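Local coordinates for protein transcobalamin-1 (PDB 4KKI) that binds vitamin B12 with femtomolar affinity, carries it as a secreted transport protein and shields it from the acid of the stomach, at residues Gly355-Phe358 with Leu359-Met362; Gln289-Pro292 with Ala293-Lys297. All coordinates share one frame; numbering follows the deposited sequence.

Contact 1: residues Gly355-Phe358 with Leu359-Met362; sequences GSVF and LSVM
Val357 O receives two backbone N-H groups from the opening turn of helix 358-368, both weakly: Ser360 N lies 3.0 Å from Val357 O, but its N-H is well bent at 126°, while Val361 N is straighter and sits 3.4 Å from Val357 O. Val357 thus holds the N-cap position of the helix that follows strand 345-353 in the beta domain, and this strand-strand-helix order against a mixed sheet is consistent with a ubiquitin-like beta-grasp. The next i to i+4 bond is the sounder one: Met362 N reaches Phe358 O at 3.3 Å with an N-H...O angle of 158°.

The same i to i+4 step joins the side chains of Phe358 and Met362 in a Met-aromatic contact. With CG anti to its backbone N (chi1 -167°), the Phe358 ring swings out beside the helix and offers its edge, not its face, to the sulfur; SD lies near the ring plane, 3.8 Å from Phe358 CE1. The ring also packs on Leu426 and Val428, and Met362 on Tyr338 and Phe375, so both side chains are buried, Phe358 facing strand 426-432 and Met362 facing strands 333-341 and 375-379.

Around the N-cap, smaller side chains meet. Ser356 OG is held by Leu353 O, and its CB comes within 4.0 Å of Ser360 CB. Val357 has CG2 placed between its own backbone N and carbonyl carbon, and from there this methyl meets the base of Leu359 at CB and comes 3.6 Å from Ser360 OG.

Contact 2: residues Gln289-Pro292 with Ala293-Lys297; sequences QVLP and ALMGK
The carbonyl plane of Pro292 takes an N-H on each face: Lys297 N stands 2.8 Å from Pro292 O on one side, Met295 N 3.0 Å from Pro292 O on the other. Both donors lie well out of the plane, by 43° and 59°, off the lone pairs; this one oxygen ties down the chain as it leaves helix 284-294. Met295 N also makes a weak bond to Leu291 O.

The helix is kinked here, since Pro292 N has no hydrogen to give to the turn before. One step on, a water takes the place of a direct helical bond, donating to Gln289 O at 2.7 Å and accepting from Ala293 N.

Leu294 lies over the preceding turn, its CG 3.2 Å from Val290 O and its CD1 meeting Val290 CG2 at 4.0 Å; both residues press on Val272 of helix 265-277. Were Leu294 replaced by an alanine, Val290 CG2 would probably lose this neighbour and a gap would open toward Leu269 and Ile276. Leu291 and Met295 run side by side; bends at chi2 and chi3 of Met295 bring its CE to 3.6 Å from Leu291 CD1.

Gly296, with positive phi, sends its N to Ala293 O at 2.9 Å; together with the Lys297 N bond to Pro292 O, this is a Schellman motif ending the helix.

How the contacts relate
Both contacts are local turns at opposite kinds of helix end: contact 1 starts a helix of the C-terminal beta domain, contact 2 finishes one in the N-terminal alpha domain. Their centres are 31 Å apart and their nearest atoms about 19 Å, so they do not touch, yet each lies close to the cobalamin. Contact 2 reaches it directly, because Gln289 NE2 is hydrogen-bonded to O63 of cyanocobalamin. Contact 1 stands one layer back: the Met362 side chain is about 7 Å from the ligand, while Phe358 and Met362 pack about 4 Å from the side chains of the cobalamin-binding residues Leu411 and Ile386 respectively.

Contact 1: residues Gly355-Phe358 with Leu359-Met362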
loop_
_atom_site.group_PDB
_atom_site.type_symbol
_atom_site.label_atom_id
_atom_site.label_comp_id
_atom_site.label_asym_id
_atom_site.label_seq_id
_atom_site.Cartn_x
_atom_site.Cartn_y
_atom_site.Cartn_z
ATOM N N GLY A 355 -9.618 21.804 -13.755
ATOM C CA GLY A 355 -8.864 20.575 -13.886
ATOM C C GLY A 355 -7.511 20.610 -13.207
ATOM O O GLY A 355 -6.693 19.720 -13.397
ATOM N N SER A 356 -7.270 21.650 -12.421
ATOM C CA SER A 356 -6.037 21.750 -11.659
ATOM C C SER A 356 -6.085 20.773 -10.498
ATOM O O SER A 356 -7.157 20.385 -10.053
ATOM C CB SER A 356 -5.847 23.170 -11.137
ATOM O OG SER A 356 -5.264 24.004 -12.115
ATOM N N VAL A 357 -4.925 20.370 -10.008
ATOM C CA VAL A 357 -4.890 19.463 -8.871
ATOM C C VAL A 357 -4.704 20.215 -7.559
ATOM O O VAL A 357 -4.410 21.411 -7.552
ATOM C CB VAL A 357 -3.793 18.387 -9.020
ATOM C CG1 VAL A 357 -4.086 17.499 -10.220
ATOM C CG2 VAL A 357 -2.417 19.030 -9.140
ATOM N N PHE A 358 -4.889 19.496 -6.456
ATOM C CA PHE A 358 -4.750 20.045 -5.114
ATOM C C PHE A 358 -3.388 20.722 -4.926
ATOM O O PHE A 358 -3.285 21.741 -4.245
ATOM C CB PHE A 358 -4.939 18.919 -4.090
ATOM C CG PHE A 358 -5.136 19.393 -2.675
ATOM C CD1 PHE A 358 -4.061 19.816 -1.911
ATOM C CD2 PHE A 358 -6.394 19.377 -2.096
ATOM C CE1 PHE A 358 -4.239 20.238 -0.607
ATOM C CE2 PHE A 358 -6.579 19.796 -0.790
ATOM C CZ PHE A 358 -5.498 20.225 -0.045
ATOM N N LEU A 359 -2.352 20.154 -5.536
ATOM C CA LEU A 359 -1.001 20.701 -5.428
ATOM C C LEU A 359 -0.888 22.082 -6.077
ATOM O O LEU A 359 -0.172 22.952 -5.581
ATOM C CB LEU A 359 0.018 19.748 -6.054
ATOM C CG LEU A 359 1.494 20.138 -5.938
ATOM C CD1 LEU A 359 1.907 20.236 -4.481
ATOM C CD2 LEU A 359 2.372 19.139 -6.680
ATOM N N SER A 360 -1.592 22.273 -7.188
ATOM C CA SER A 360 -1.578 23.550 -7.889
ATOM C C SER A 360 -2.141 24.656 -7.000
ATOM O O SER A 360 -1.653 25.787 -7.014
ATOM C CB SER A 360 -2.372 23.456 -9.196
ATOM O OG SER A 360 -1.818 22.475 -10.056
ATOM N N VAL A 361 -3.165 24.315 -6.224
ATOM C CA VAL A 361 -3.755 25.244 -5.268
ATOM C C VAL A 361 -2.719 25.669 -4.236
ATOM O O VAL A 361 -2.572 26.858 -3.941
ATOM C CB VAL A 361 -4.969 24.612 -4.553
ATOM C CG1 VAL A 361 -5.408 25.469 -3.373
ATOM C CG2 VAL A 361 -6.115 24.410 -5.533
ATOM N N MET A 362 -1.995 24.690 -3.703
ATOM C CA MET A 362 -0.962 24.946 -2.702
ATOM C C MET A 362 0.126 25.865 -3.248
ATOM O O MET A 362 0.595 26.765 -2.553
ATOM C CB MET A 362 -0.344 23.630 -2.223
ATOM C CG MET A 362 -1.330 22.687 -1.550
ATOM S SD MET A 362 -0.550 21.180 -0.936
ATOM C CE MET A 362 0.653 21.866 0.203
#

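Contact 2: residues Gln289-Pro292 with Ala293-Lys297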
loop_
_atom_site.group_PDB
_atom_site.type_symbol
_atom_site.label_atom_id
_atom_site.label_comp_id
_atom_site.label_asym_id
_atom_site.label_seq_id
_atom_site.Cartn_x
_atom_site.Cartn_y
_atom_site.Cartn_z
ATOM N N GLN A 289 -1.500 -2.476 -6.893
ATOM C CA GLN A 289 -2.046 -3.080 -5.680
ATOM C C GLN A 289 -3.415 -3.722 -5.884
ATOM O O GLN A 289 -3.777 -4.654 -5.167
ATOM C CB GLN A 289 -2.099 -2.062 -4.541
ATOM C CG GLN A 289 -0.734 -1.633 -4.054
ATOM C CD GLN A 289 -0.805 -0.714 -2.853
ATOM O OE1 GLN A 289 0.152 -0.605 -2.086
ATOM N NE2 GLN A 289 -1.940 -0.049 -2.682
ATOM N N VAL A 290 -4.170 -3.232 -6.863
ATOM C CA VAL A 290 -5.530 -3.721 -7.076
ATOM C C VAL A 290 -5.580 -4.947 -7.996
ATOM O O VAL A 290 -6.476 -5.783 -7.876
ATOM C CB VAL A 290 -6.465 -2.609 -7.618
ATOM C CG1 VAL A 290 -6.198 -2.336 -9.095
ATOM C CG2 VAL A 290 -7.922 -2.986 -7.404
ATOM N N LEU A 291 -4.599 -5.062 -8.886
ATOM C CA LEU A 291 -4.605 -6.089 -9.930
ATOM C C LEU A 291 -4.704 -7.563 -9.485
ATOM O O LEU A 291 -5.530 -8.301 -10.022
ATOM C CB LEU A 291 -3.422 -5.895 -10.891
ATOM C CG LEU A 291 -3.306 -6.918 -12.023
ATOM C CD1 LEU A 291 -4.509 -6.826 -12.954
ATOM C CD2 LEU A 291 -2.001 -6.738 -12.797
ATOM N N PRO A 292 -3.861 -8.003 -8.525
ATOM C CA PRO A 292 -3.869 -9.435 -8.179
ATOM C C PRO A 292 -5.240 -9.978 -7.772
ATOM O O PRO A 292 -5.651 -11.031 -8.265
ATOM C CB PRO A 292 -2.903 -9.510 -6.995
ATOM C CG PRO A 292 -1.963 -8.381 -7.218
ATOM C CD PRO A 292 -2.809 -7.277 -7.785
ATOM N N ALA A 293 -5.935 -9.259 -6.896
ATOM C CA ALA A 293 -7.241 -9.690 -6.413
ATOM C C ALA A 293 -8.255 -9.818 -7.544
ATOM O O ALA A 293 -9.072 -10.735 -7.550
ATOM C CB ALA A 293 -7.754 -8.739 -5.342
ATOM N N LEU A 294 -8.190 -8.905 -8.511
ATOM C CA LEU A 294 -9.127 -8.921 -9.634
ATOM C C LEU A 294 -8.943 -10.166 -10.498
ATOM O O LEU A 294 -9.812 -10.518 -11.296
ATOM C CB LEU A 294 -8.964 -7.663 -10.487
ATOM C CG LEU A 294 -9.067 -6.336 -9.734
ATOM C CD1 LEU A 294 -8.853 -5.167 -10.680
ATOM C CD2 LEU A 294 -10.406 -6.220 -9.026
ATOM N N MET A 295 -7.802 -10.825 -10.330
ATOM C CA MET A 295 -7.491 -12.032 -11.075
ATOM C C MET A 295 -7.552 -13.235 -10.147
ATOM O O MET A 295 -7.106 -14.325 -10.499
ATOM C CB MET A 295 -6.095 -11.931 -11.687
ATOM C CG MET A 295 -5.994 -12.522 -13.070
ATOM S SD MET A 295 -6.474 -11.318 -14.313
ATOM C CE MET A 295 -5.100 -10.178 -14.188
ATOM N N GLY A 296 -8.094 -13.022 -8.952
ATOM C CA GLY A 296 -8.276 -14.094 -7.990
ATOM C C GLY A 296 -6.983 -14.522 -7.324
ATOM O O GLY A 296 -6.848 -15.661 -6.878
ATOM N N LYS A 297 -6.029 -13.598 -7.250
ATOM C CA LYS A 297 -4.721 -13.892 -6.684
ATOM C C LYS A 297 -4.464 -13.067 -5.431
ATOM O O LYS A 297 -4.987 -11.962 -5.286
ATOM C CB LYS A 297 -3.625 -13.613 -7.716
ATOM C CG LYS A 297 -3.677 -14.512 -8.944
ATOM C CD LYS A 297 -3.261 -15.932 -8.601
ATOM C CE LYS A 297 -3.288 -16.829 -9.826
ATOM N NZ LYS A 297 -2.909 -18.230 -9.489
HETATM O O HOH W 1 -5.016 -7.069 -4.946
#